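Local coordinates for protein basic helix-loop-helix, putative, expressed (Oryza sativa subsp. japonica, PDB 5LW0) that probably serves DNA interstrand crosslink repair through ADP-ribose recognition, this piece being its macrodomain, which binds ADP-ribose, at residues Arg36-Pro41 against Thr220-Asn225; Ile58-Val63 against Lys97-Ser102; Leu114-Gly119 against Gln181-Thr186; Val169-Pro174 against Ile188-Gly193. All blocks are in the same frame, centred on the assembly; numbering follows the deposited sequence. Where two conformers were deposited one is given.

In the fold
The four contacts sample a macrodomain built round a six-stranded mixed sheet with helices on both faces. Contact 1 closes the longest loop, and the other three are nested inside it. It packs helix 208-230 on strand 37-40, and its centre lies about 6 Å from that of the chain. Contact 2, about 13 Å away between centres, packs helix 52-69 against the turn after helix 85-96 and touches contact 1 through Val63 and Phe223. Contacts 3 and 4 alternate along the chain, their centres about 17 Å apart; contact 4 pairs strands 167-172 and 187-192, and contact 3 holds the helix connecting them. Pro41 of contact 1 touches the bound ADP-ribose.

Contact 1. Residues Arg36-Pro41 against Thr220-Asn225; sequences RTLAFP and TSLFEN. With PO4 (phosphate ion), chain D.
Thr220 OG1 is gripped twice, hydrogen-bonded to O2 of a phosphate ion at 2.7 Å and to His216 O one turn back in the helix. The ion, probably from the crystallisation liquor, sits at an exposed part of helix 208-230, whereas the contact with strand 37-40 is made by four buried apolar side chains. Leu38 sends one methyl, CD2, to both of its helix partners. This carbon meets the Phe223 ring at its edge, 3.7 Å from Phe223 CD1, and lies 4.0 Å from Leu222 CG. Two residues on, Phe40 has CG between its backbone N and carbonyl carbon (chi1 63°), and one face of its ring receives the edge of Phe223. The pair is a T-shaped stack: centroids 5.4 Å apart, planes at 75°, with Phe223 CZ 4.0 Å from Phe40 CZ. At the root of the same side chain, Phe40 CB rests 4.0 Å from Leu222 CD2, so each aromatic and each leucine touches two partners. Ala62, Val63 and Ile66 of helix 52-69 also pack on Phe223, and Leu222 reaches Ala126 of strand 124-128. Pro41, the next residue after Phe40, touches the bound ADP-ribose. With strand and helix running roughly antiparallel, at 151°, this is the apolar layer between central sheet and C-terminal helix in the three-layer alpha/beta/alpha sandwich of macrodomains.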
loop_
_atom_site.group_PDB
_atom_site.type_symbol
_atom_site.label_atom_id
_atom_site.label_comp_id
_atom_site.label_asym_id
_atom_site.label_seq_id
_atom_site.Cartn_x
_atom_site.Cartn_y
_atom_site.Cartn_z
ATOM N N ARG A 36 3.547 11.512 -8.866
ATOM C CA ARG A 36 2.166 11.516 -8.543
ATOM C C ARG A 36 1.541 10.124 -8.663
ATOM O O ARG A 36 0.377 10.001 -8.816
ATOM C CB ARG A 36 1.420 12.505 -9.469
ATOM C CG ARG A 36 1.801 13.973 -9.209
ATOM C CD ARG A 36 1.183 14.942 -10.190
ATOM N NE ARG A 36 1.697 14.796 -11.550
ATOM C CZ ARG A 36 1.046 14.275 -12.580
ATOM N NH1 ARG A 36 -0.179 13.794 -12.454
ATOM N NH2 ARG A 36 1.652 14.204 -13.771
ATOM N N THR A 37 2.381 9.098 -8.481
ATOM C CA THR A 37 1.976 7.741 -8.545
ATOM C C THR A 37 2.292 7.034 -7.229
ATOM O O THR A 37 3.406 7.121 -6.719
ATOM C CB THR A 37 2.681 6.958 -9.685
ATOM O OG1 THR A 37 2.462 7.585 -10.962
ATOM C CG2 THR A 37 2.132 5.521 -9.765
ATOM N N LEU A 38 1.277 6.351 -6.716
ATOM C CA LEU A 38 1.403 5.494 -5.547
ATOM C C LEU A 38 1.241 4.042 -5.964
ATOM O O LEU A 38 0.249 3.712 -6.597
ATOM C CB LEU A 38 0.248 5.798 -4.536
ATOM C CG LEU A 38 0.140 4.828 -3.359
ATOM C CD1 LEU A 38 1.332 4.977 -2.445
ATOM C CD2 LEU A 38 -1.157 5.087 -2.603
ATOM N N ALA A 39 2.204 3.224 -5.644
ATOM C CA ALA A 39 2.045 1.757 -5.758
ATOM C C ALA A 39 1.733 1.228 -4.373
ATOM O O ALA A 39 2.438 1.559 -3.383
ATOM C CB ALA A 39 3.289 1.119 -6.300
ATOM N N PHE A 40 0.775 0.359 -4.286
ATOM C CA PHE A 40 0.415 -0.230 -3.034
ATOM C C PHE A 40 0.104 -1.696 -3.203
ATOM O O PHE A 40 -0.466 -2.122 -4.231
ATOM C CB PHE A 40 -0.792 0.502 -2.366
ATOM C CG PHE A 40 -2.036 0.435 -3.135
ATOM C CD1 PHE A 40 -2.235 1.273 -4.192
ATOM C CD2 PHE A 40 -3.097 -0.432 -2.742
ATOM C CE1 PHE A 40 -3.441 1.239 -4.909
ATOM C CE2 PHE A 40 -4.306 -0.461 -3.424
ATOM C CZ PHE A 40 -4.491 0.395 -4.503
ATOM N N PRO A 41 0.380 -2.499 -2.159
ATOM C CA PRO A 41 -0.042 -3.881 -2.148
ATOM C C PRO A 41 -1.415 -4.037 -1.498
ATOM O O PRO A 41 -1.922 -3.084 -0.869
ATOM C CB PRO A 41 0.998 -4.509 -1.244
ATOM C CG PRO A 41 1.205 -3.478 -0.209
ATOM C CD PRO A 41 1.040 -2.130 -0.914
ATOM N N THR A 220 -8.263 4.621 3.013
ATOM C CA THR A 220 -8.514 6.105 2.931
ATOM C C THR A 220 -7.383 6.867 3.561
ATOM O O THR A 220 -6.904 7.851 2.984
ATOM C CB THR A 220 -9.855 6.434 3.524
ATOM O OG1 THR A 220 -10.837 5.789 2.698
ATOM C CG2 THR A 220 -10.104 7.969 3.483
ATOM N N SER A 221 -6.816 6.337 4.652
ATOM C CA SER A 221 -5.734 6.972 5.331
ATOM C C SER A 221 -4.469 6.999 4.420
ATOM O O SER A 221 -3.753 8.024 4.312
ATOM C CB SER A 221 -5.420 6.239 6.659
ATOM O OG SER A 221 -4.299 6.841 7.286
ATOM N N LEU A 222 -4.182 5.863 3.819
ATOM C CA LEU A 222 -3.118 5.713 2.845
ATOM C C LEU A 222 -3.244 6.750 1.723
ATOM O O LEU A 222 -2.291 7.482 1.440
ATOM C CB LEU A 222 -3.115 4.341 2.265
ATOM C CG LEU A 222 -2.228 4.078 1.069
ATOM C CD1 LEU A 222 -0.759 4.396 1.371
ATOM C CD2 LEU A 222 -2.434 2.676 0.567
ATOM N N PHE A 223 -4.403 6.800 1.106
ATOM C CA PHE A 223 -4.594 7.650 -0.043
ATOM C C PHE A 223 -4.556 9.088 0.330
ATOM O O PHE A 223 -3.987 9.910 -0.398
ATOM C CB PHE A 223 -5.866 7.309 -0.778
ATOM C CG PHE A 223 -5.909 5.892 -1.379
ATOM C CD1 PHE A 223 -4.785 5.191 -1.747
ATOM C CD2 PHE A 223 -7.133 5.256 -1.511
ATOM C CE1 PHE A 223 -4.871 3.957 -2.292
ATOM C CE2 PHE A 223 -7.208 4.003 -2.042
ATOM C CZ PHE A 223 -6.096 3.337 -2.387
ATOM N N GLU A 224 -5.072 9.425 1.501
ATOM C CA GLU A 224 -5.007 10.826 1.999
ATOM C C GLU A 224 -3.571 11.252 2.327
ATOM O O GLU A 224 -3.151 12.394 2.011
ATOM C CB GLU A 224 -5.920 11.040 3.201
ATOM C CG GLU A 224 -7.380 11.092 2.866
ATOM C CD GLU A 224 -7.815 12.443 2.297
ATOM O OE1 GLU A 224 -7.137 13.463 2.540
ATOM O OE2 GLU A 224 -8.867 12.451 1.680
ATOM N N ASN A 225 -2.796 10.369 2.933
ATOM C CA ASN A 225 -1.360 10.647 3.129
ATOM C C ASN A 225 -0.637 10.831 1.828
ATOM O O ASN A 225 0.226 11.661 1.725
ATOM C CB ASN A 225 -0.735 9.540 3.978
ATOM C CG ASN A 225 -0.720 9.893 5.439
ATOM O OD1 ASN A 225 -0.225 10.972 5.820
ATOM N ND2 ASN A 225 -1.034 8.914 6.288
HETATM P P PO4 D . -14.299 6.817 1.835
HETATM O O1 PO4 D . -14.049 5.582 0.868
HETATM O O2 PO4 D . -13.295 6.760 2.982
HETATM O O3 PO4 D . -15.803 6.809 2.309
HETATM O O4 PO4 D . -14.059 8.116 1.058
#

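Contact 2. Residues Ile58-Val63 against Lys97-Ser102; sequences IIVDAV and KNINSS
A Schellman motif ends helix 85-96: Asn98 takes positive phi, and the turn around it delivers Lys97 and Ile99 to the side of helix 52-69. Ile99 reaches out with CG1 anti to its carbonyl carbon and CD1 fully extended beyond (chi2 -179°), so that this one methyl makes the apolar contact. It presses on Val60 CG1 at 3.4 Å, tighter than usual for two carbons, and lies 4.1 Å from Val63 CG1, one helical turn further on. The same Val60 methyl meets the aliphatic part of Lys97, its CG1 3.5 Å from Lys97 CD as the two side chains run alongside in opposing senses. The lysine chain bends at chi2 and again at chi3 (75°), and its end turns to Asp61. There Lys97 NZ and Asp61 OD1 form a salt bridge 3.1 Å long, the ammonium meeting the oxygen on its anti side and 30° out of the carboxylate plane. The ion pair thus lies at the partly exposed margin of an otherwise apolar contact. Further along the loop, Asn100 OD1 accepts from Ser102 N at 2.9 Å, an Asx turn, and also from Ser102 OG at 2.8 Å. Around the contact, Val60 packs on Val90 and Lys93 of helix 85-96, Ile99 and Val63 both touch Phe104 of strand 104-108, one of the two edge strands of the sheet, and Ile99 also reaches Leu67, farther along helix 52-69.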
loop_
_atom_site.group_PDB
_atom_site.type_symbol
_atom_site.label_atom_id
_atom_site.label_comp_id
_atom_site.label_asym_id
_atom_site.label_seq_id
_atom_site.Cartn_x
_atom_site.Cartn_y
_atom_site.Cartn_z
ATOM N N ILE A 58 -13.557 -3.638 -1.185
ATOM C CA ILE A 58 -13.130 -2.464 -0.414
ATOM C C ILE A 58 -12.063 -1.634 -1.172
ATOM O O ILE A 58 -12.157 -0.407 -1.223
ATOM C CB ILE A 58 -12.648 -2.879 0.975
ATOM C CG1 ILE A 58 -13.863 -3.328 1.777
ATOM C CG2 ILE A 58 -11.923 -1.746 1.711
ATOM C CD1 ILE A 58 -13.520 -3.995 3.064
ATOM N N ILE A 59 -11.112 -2.332 -1.798
ATOM C CA ILE A 59 -10.075 -1.641 -2.608
ATOM C C ILE A 59 -10.742 -0.776 -3.677
ATOM O O ILE A 59 -10.444 0.421 -3.841
ATOM C CB ILE A 59 -9.095 -2.651 -3.290
ATOM C CG1 ILE A 59 -8.160 -3.293 -2.261
ATOM C CG2 ILE A 59 -8.212 -1.925 -4.312
ATOM C CD1 ILE A 59 -7.483 -4.553 -2.716
ATOM N N VAL A 60 -11.623 -1.375 -4.444
ATOM C CA VAL A 60 -12.235 -0.686 -5.560
ATOM C C VAL A 60 -13.127 0.461 -5.117
ATOM O O VAL A 60 -13.127 1.545 -5.704
ATOM C CB VAL A 60 -12.967 -1.676 -6.494
ATOM C CG1 VAL A 60 -13.838 -0.979 -7.451
ATOM C CG2 VAL A 60 -11.968 -2.590 -7.217
ATOM N N ASP A 61 -13.850 0.282 -4.026
ATOM C CA ASP A 61 -14.618 1.408 -3.472
ATOM C C ASP A 61 -13.758 2.530 -2.951
ATOM O O ASP A 61 -14.065 3.690 -3.169
ATOM C CB ASP A 61 -15.569 0.921 -2.405
ATOM C CG ASP A 61 -16.785 0.151 -3.007
ATOM O OD1 ASP A 61 -17.067 0.246 -4.250
ATOM O OD2 ASP A 61 -17.426 -0.591 -2.271
ATOM N N ALA A 62 -12.657 2.203 -2.263
ATOM C CA ALA A 62 -11.752 3.246 -1.716
ATOM C C ALA A 62 -11.049 4.012 -2.854
ATOM O O ALA A 62 -10.858 5.221 -2.789
ATOM C CB ALA A 62 -10.689 2.622 -0.802
ATOM N N VAL A 63 -10.672 3.278 -3.879
ATOM C CA VAL A 63 -10.027 3.890 -5.065
ATOM C C VAL A 63 -11.017 4.811 -5.784
ATOM O O VAL A 63 -10.698 5.956 -6.096
ATOM C CB VAL A 63 -9.503 2.793 -6.016
ATOM C CG1 VAL A 63 -9.201 3.375 -7.367
ATOM C CG2 VAL A 63 -8.276 2.119 -5.395
ATOM N N LYS A 97 -17.155 -1.349 -12.161
ATOM C CA LYS A 97 -17.370 -0.024 -11.578
ATOM C C LYS A 97 -16.924 1.099 -12.471
ATOM O O LYS A 97 -17.031 2.280 -12.106
ATOM C CB LYS A 97 -16.626 0.089 -10.252
ATOM C CG LYS A 97 -17.340 -0.495 -9.060
ATOM C CD LYS A 97 -17.079 0.347 -7.793
ATOM C CE LYS A 97 -17.862 1.654 -7.768
ATOM N NZ LYS A 97 -17.748 2.302 -6.435
ATOM N N ASN A 98 -16.389 0.763 -13.620
ATOM C CA ASN A 98 -15.919 1.719 -14.541
ATOM C C ASN A 98 -14.938 2.690 -13.967
ATOM O O ASN A 98 -14.982 3.865 -14.253
ATOM C CB ASN A 98 -17.091 2.471 -15.142
ATOM C CG ASN A 98 -17.309 2.086 -16.527
ATOM O OD1 ASN A 98 -18.133 1.207 -16.810
ATOM N ND2 ASN A 98 -16.470 2.593 -17.406
ATOM N N ILE A 99 -14.019 2.195 -13.162
ATOM C CA ILE A 99 -12.929 3.037 -12.708
ATOM C C ILE A 99 -12.051 3.508 -13.881
ATOM O O ILE A 99 -11.729 2.735 -14.783
ATOM C CB ILE A 99 -12.097 2.277 -11.673
ATOM C CG1 ILE A 99 -12.951 2.122 -10.399
ATOM C CG2 ILE A 99 -10.820 3.032 -11.371
ATOM C CD1 ILE A 99 -12.284 1.428 -9.303
ATOM N N ASN A 100 -11.671 4.789 -13.856
ATOM C CA ASN A 100 -10.814 5.342 -14.892
ATOM C C ASN A 100 -9.467 4.622 -14.963
ATOM O O ASN A 100 -8.662 4.764 -14.088
ATOM C CB ASN A 100 -10.586 6.811 -14.639
ATOM C CG ASN A 100 -9.810 7.497 -15.757
ATOM O OD1 ASN A 100 -8.888 6.914 -16.382
ATOM N ND2 ASN A 100 -10.156 8.767 -16.016
ATOM N N SER A 101 -9.234 3.884 -16.051
ATOM C CA SER A 101 -8.087 3.002 -16.141
ATOM C C SER A 101 -6.758 3.700 -16.474
ATOM O O SER A 101 -5.716 3.068 -16.425
ATOM C CB SER A 101 -8.385 1.956 -17.213
ATOM O OG SER A 101 -8.766 2.668 -18.403
ATOM N N SER A 102 -6.759 5.006 -16.720
ATOM C CA SER A 102 -5.512 5.750 -16.688
ATOM C C SER A 102 -5.094 6.170 -15.306
ATOM O O SER A 102 -3.950 6.517 -15.112
ATOM C CB SER A 102 -5.574 6.978 -17.601
ATOM O OG SER A 102 -6.398 8.005 -17.051
#

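Contact 3. Residues Leu114-Gly119 against Gln181-Thr186; sequences LQSKGG and QREGVT
Hydrogen bonds to the Glu183 carboxylate dominate this contact between a stretch with helical backbone angles, 114-118, that lacks the regular helix bonds, and the last residues of helix 178-183. Both of its oxygens are engaged by Ser116, each through the syn lone pair. Glu183 OE1 accepts from Ser116 N at 2.8 Å, with an N-H...O angle of 159°, and Glu183 OE2 accepts from Ser116 OG at 2.5 Å, a length too short to be pressed. The serine hydroxyl is placed for this with OG straddled by the backbone N and C (chi1 62°). A second backbone donor, Gln115 N, comes within 2.9 Å of Glu183 OE1, but at 122° its bond is weak. Glu183 is buried, and a carboxylate held by these three donors would be expected to stay ionised more readily than one without them. Van der Waals contact completes the join: Gln115 CB lies 3.3 Å from Glu183 OE1, and the extended glutamine side chain runs to the backbone of Arg182 and Glu183. Just beyond, Gly184 leaves the helix with positive phi, its carbonyl oxygen bonded to Arg121. Within the 114-118 stretch, Gly119 N bonds back to Gln115 O. The carboxylate bridges the backbone N and hydroxyl of one serine, and so ties the loop between strands 104-108 and 124-128 of the macrodomain to the helical connection from strand 167-172 to strand 187-192.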
loop_
_atom_site.group_PDB
_atom_site.type_symbol
_atom_site.label_atom_id
_atom_site.label_comp_id
_atom_site.label_asym_id
_atom_site.label_seq_id
_atom_site.Cartn_x
_atom_site.Cartn_y
_atom_site.Cartn_z
ATOM N N LEU A 114 10.003 -1.836 -8.886
ATOM C CA LEU A 114 9.114 -1.432 -9.914
ATOM C C LEU A 114 9.824 -0.793 -11.135
ATOM O O LEU A 114 9.369 -0.981 -12.223
ATOM C CB LEU A 114 8.054 -0.455 -9.364
ATOM C CG LEU A 114 7.082 -1.169 -8.466
ATOM C CD1 LEU A 114 6.235 -0.147 -7.700
ATOM C CD2 LEU A 114 6.244 -2.170 -9.207
ATOM N N GLN A 115 10.810 0.064 -10.906
ATOM C CA GLN A 115 11.516 0.732 -12.020
ATOM C C GLN A 115 12.474 -0.246 -12.692
ATOM O O GLN A 115 12.407 -0.452 -13.925
ATOM C CB GLN A 115 12.255 1.951 -11.545
ATOM C CG GLN A 115 13.058 2.626 -12.657
ATOM C CD GLN A 115 13.572 3.984 -12.242
ATOM O OE1 GLN A 115 14.305 4.117 -11.248
ATOM N NE2 GLN A 115 13.216 5.003 -13.003
ATOM N N SER A 116 13.258 -0.946 -11.887
ATOM C CA SER A 116 14.351 -1.798 -12.447
ATOM C C SER A 116 13.819 -3.048 -13.157
ATOM O O SER A 116 14.233 -3.339 -14.316
ATOM C CB SER A 116 15.371 -2.185 -11.356
ATOM O OG SER A 116 14.761 -2.946 -10.318
ATOM N N LYS A 117 12.873 -3.752 -12.536
ATOM C CA LYS A 117 12.276 -4.952 -13.156
ATOM C C LYS A 117 10.926 -4.728 -13.820
ATOM O O LYS A 117 10.545 -5.451 -14.711
ATOM C CB LYS A 117 12.165 -6.068 -12.112
ATOM C CG LYS A 117 13.498 -6.430 -11.477
ATOM C CD LYS A 117 14.349 -7.264 -12.411
ATOM C CE LYS A 117 15.517 -7.889 -11.651
ATOM N NZ LYS A 117 16.440 -8.616 -12.572
ATOM N N GLY A 118 10.136 -3.838 -13.260
ATOM C CA GLY A 118 8.862 -3.533 -13.830
ATOM C C GLY A 118 8.848 -2.541 -14.977
ATOM O O GLY A 118 7.911 -2.500 -15.734
ATOM N N GLY A 119 9.845 -1.649 -15.042
ATOM C CA GLY A 119 9.831 -0.623 -16.024
ATOM C C GLY A 119 8.842 0.495 -15.743
ATOM O O GLY A 119 8.440 1.212 -16.636
ATOM N N GLN A 181 17.913 5.171 -4.680
ATOM C CA GLN A 181 18.886 5.195 -5.770
ATOM C C GLN A 181 18.482 4.327 -6.948
ATOM O O GLN A 181 18.606 4.748 -8.082
ATOM C CB GLN A 181 20.257 4.789 -5.251
ATOM C CG GLN A 181 20.853 5.820 -4.304
ATOM C CD GLN A 181 22.009 5.283 -3.475
ATOM O OE1 GLN A 181 22.634 6.027 -2.704
ATOM N NE2 GLN A 181 22.275 3.989 -3.587
ATOM N N ARG A 182 17.976 3.137 -6.680
ATOM C CA ARG A 182 17.689 2.153 -7.745
ATOM C C ARG A 182 16.314 2.296 -8.314
ATOM O O ARG A 182 16.088 2.008 -9.488
ATOM C CB ARG A 182 17.838 0.724 -7.239
ATOM C CG ARG A 182 19.232 0.336 -6.842
ATOM C CD ARG A 182 19.297 -1.146 -6.465
ATOM N NE ARG A 182 20.184 -1.370 -5.325
ATOM C CZ ARG A 182 21.512 -1.230 -5.353
ATOM N NH1 ARG A 182 22.138 -0.865 -6.475
ATOM N NH2 ARG A 182 22.222 -1.459 -4.251
ATOM N N GLU A 183 15.348 2.699 -7.471
ATOM C CA GLU A 183 13.948 2.668 -7.911
ATOM C C GLU A 183 13.249 4.027 -7.905
ATOM O O GLU A 183 12.100 4.114 -8.370
ATOM C CB GLU A 183 13.150 1.691 -7.062
ATOM C CG GLU A 183 13.772 0.306 -6.935
ATOM C CD GLU A 183 13.889 -0.465 -8.257
ATOM O OE1 GLU A 183 13.102 -0.210 -9.201
ATOM O OE2 GLU A 183 14.747 -1.384 -8.307
ATOM N N GLY A 184 13.910 5.076 -7.414
ATOM C CA GLY A 184 13.353 6.412 -7.438
ATOM C C GLY A 184 12.328 6.686 -6.319
ATOM O O GLY A 184 11.685 7.726 -6.328
ATOM N N VAL A 185 12.240 5.778 -5.365
ATOM C CA VAL A 185 11.251 5.901 -4.270
ATOM C C VAL A 185 11.713 7.065 -3.353
ATOM O O VAL A 185 12.882 7.100 -2.860
ATOM C CB VAL A 185 11.128 4.632 -3.489
ATOM C CG1 VAL A 185 10.245 4.806 -2.258
ATOM C CG2 VAL A 185 10.622 3.484 -4.345
ATOM N N THR A 186 10.791 7.987 -3.097
ATOM C CA THR A 186 11.045 9.157 -2.255
ATOM C C THR A 186 10.281 9.097 -0.900
ATOM O O THR A 186 10.640 9.796 0.039
ATOM C CB THR A 186 10.642 10.452 -2.966
ATOM O OG1 THR A 186 9.235 10.431 -3.250
ATOM C CG2 THR A 186 11.433 10.687 -4.224
#

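Contact 4. Residues Val169-Pro174 against Ile188-Gly193; sequences VAVPLP and IIHVLG
Strands 169-172 and 188-192 pair antiparallel, their axes 4.7 Å apart at closest and at 153°, with Val169–His190 and Val171–Ile188 as hydrogen-bonded pairs round the non-hydrogen-bonded pair Ala170–Ile189. Val169 N reaches His190 O at 2.9 Å and Val171 N reaches Ile188 O at 2.8 Å, with the reciprocal bonds returning from His190 N and Ile188 N. A CA-H...O contact joins Ile189 CA to Val169 O at 3.4 Å. Among the side chains, Val171 CG2 comes obliquely to the His190 ring, 3.7 Å from its CD2, while Ile188 CG2 stands over one face, displaced toward the rim. Val169 lies side by side with the histidine, its CG1 4.1 Å from His190 CB. The ring nitrogens have partners beyond the pair, NE2 with Thr156 OG1 and ND1 with Asn127 ND2. Past the strand, Leu173 CD1 meets Ile188 CD1 at 4.2 Å. The face bearing Val169, Val171 and Ile188 packs on helix 150-159; on the other, Ile189 lies against Leu222 and Phe226 of helix 208-230. Strand 167-172 is the outermost of the sheet here, and strand 187-192 joins it to strand 124-128.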
loop_
_atom_site.group_PDB
_atom_site.type_symbol
_atom_site.label_atom_id
_atom_site.label_comp_id
_atom_site.label_asym_id
_atom_site.label_seq_id
_atom_site.Cartn_x
_atom_site.Cartn_y
_atom_site.Cartn_z
ATOM N N VAL A 169 1.179 6.176 8.176
ATOM C CA VAL A 169 2.130 7.272 8.376
ATOM C C VAL A 169 3.112 7.342 7.213
ATOM O O VAL A 169 3.611 6.348 6.777
ATOM C CB VAL A 169 2.884 7.150 9.733
ATOM C CG1 VAL A 169 3.667 5.901 9.827
ATOM C CG2 VAL A 169 3.780 8.372 9.966
ATOM N N ALA A 170 3.299 8.559 6.691
ATOM C CA ALA A 170 4.168 8.819 5.577
ATOM C C ALA A 170 5.518 9.107 6.065
ATOM O O ALA A 170 5.708 9.938 6.972
ATOM C CB ALA A 170 3.664 10.000 4.760
ATOM N N VAL A 171 6.490 8.443 5.456
ATOM C CA VAL A 171 7.904 8.617 5.869
ATOM C C VAL A 171 8.714 8.986 4.659
ATOM O O VAL A 171 8.765 8.221 3.688
ATOM C CB VAL A 171 8.438 7.314 6.472
ATOM C CG1 VAL A 171 9.917 7.467 6.879
ATOM C CG2 VAL A 171 7.584 6.886 7.682
ATOM N N PRO A 172 9.461 10.112 4.718
ATOM C CA PRO A 172 10.354 10.384 3.595
ATOM C C PRO A 172 11.558 9.486 3.628
ATOM O O PRO A 172 12.103 9.229 4.695
ATOM C CB PRO A 172 10.787 11.846 3.799
ATOM C CG PRO A 172 10.056 12.334 4.959
ATOM C CD PRO A 172 9.451 11.185 5.701
ATOM N N LEU A 173 11.908 8.929 2.474
ATOM C CA LEU A 173 12.994 7.952 2.380
ATOM C C LEU A 173 14.290 8.695 1.989
ATOM O O LEU A 173 14.329 9.298 0.935
ATOM C CB LEU A 173 12.679 6.907 1.296
ATOM C CG LEU A 173 13.716 5.812 1.134
ATOM C CD1 LEU A 173 13.882 4.965 2.375
ATOM C CD2 LEU A 173 13.436 4.922 -0.055
ATOM N N PRO A 174 15.317 8.668 2.871
ATOM C CA PRO A 174 16.560 9.365 2.546
ATOM C C PRO A 174 17.133 8.967 1.217
ATOM O O PRO A 174 17.051 7.801 0.819
ATOM C CB PRO A 174 17.483 8.939 3.681
ATOM C CG PRO A 174 16.562 8.699 4.818
ATOM C CD PRO A 174 15.375 8.037 4.171
ATOM N N ILE A 188 7.771 6.285 1.717
ATOM C CA ILE A 188 7.082 5.052 2.029
ATOM C C ILE A 188 5.957 5.385 2.991
ATOM O O ILE A 188 6.168 6.098 3.947
ATOM C CB ILE A 188 8.067 4.044 2.669
ATOM C CG1 ILE A 188 9.097 3.607 1.557
ATOM C CG2 ILE A 188 7.322 2.877 3.283
ATOM C CD1 ILE A 188 10.228 2.845 2.071
ATOM N N ILE A 189 4.784 4.873 2.732
ATOM C CA ILE A 189 3.684 5.053 3.636
ATOM C C ILE A 189 3.384 3.730 4.290
ATOM O O ILE A 189 2.869 2.827 3.639
ATOM C CB ILE A 189 2.405 5.620 2.903
ATOM C CG1 ILE A 189 2.742 6.885 2.133
ATOM C CG2 ILE A 189 1.312 5.818 3.929
ATOM C CD1 ILE A 189 1.605 7.415 1.258
ATOM N N HIS A 190 3.671 3.625 5.607
ATOM C CA HIS A 190 3.345 2.453 6.367
ATOM C C HIS A 190 1.843 2.480 6.661
ATOM O O HIS A 190 1.357 3.454 7.203
ATOM C CB HIS A 190 4.075 2.456 7.686
ATOM C CG HIS A 190 5.568 2.471 7.566
ATOM N ND1 HIS A 190 6.283 1.425 7.026
ATOM C CD2 HIS A 190 6.477 3.354 8.009
ATOM C CE1 HIS A 190 7.582 1.675 7.138
ATOM N NE2 HIS A 190 7.727 2.855 7.705
ATOM N N VAL A 191 1.157 1.362 6.437
ATOM C CA VAL A 191 -0.283 1.234 6.655
ATOM C C VAL A 191 -0.535 0.016 7.533
ATOM O O VAL A 191 0.086 -1.048 7.284
ATOM C CB VAL A 191 -0.999 0.962 5.334
ATOM C CG1 VAL A 191 -2.474 0.988 5.591
ATOM C CG2 VAL A 191 -0.602 1.968 4.284
ATOM N N LEU A 192 -1.380 0.134 8.529
ATOM C CA LEU A 192 -1.732 -1.037 9.367
ATOM C C LEU A 192 -3.175 -1.405 9.054
ATOM O O LEU A 192 -4.115 -0.656 9.387
ATOM C CB LEU A 192 -1.572 -0.743 10.842
ATOM C CG LEU A 192 -1.865 -1.969 11.750
ATOM C CD1 LEU A 192 -0.910 -3.088 11.469
ATOM C CD2 LEU A 192 -1.818 -1.541 13.195
ATOM N N GLY A 193 -3.375 -2.581 8.466
ATOM C CA GLY A 193 -4.704 -3.022 8.206
ATOM C C GLY A 193 -5.278 -3.837 9.371
ATOM O O GLY A 193 -4.548 -4.143 10.273
#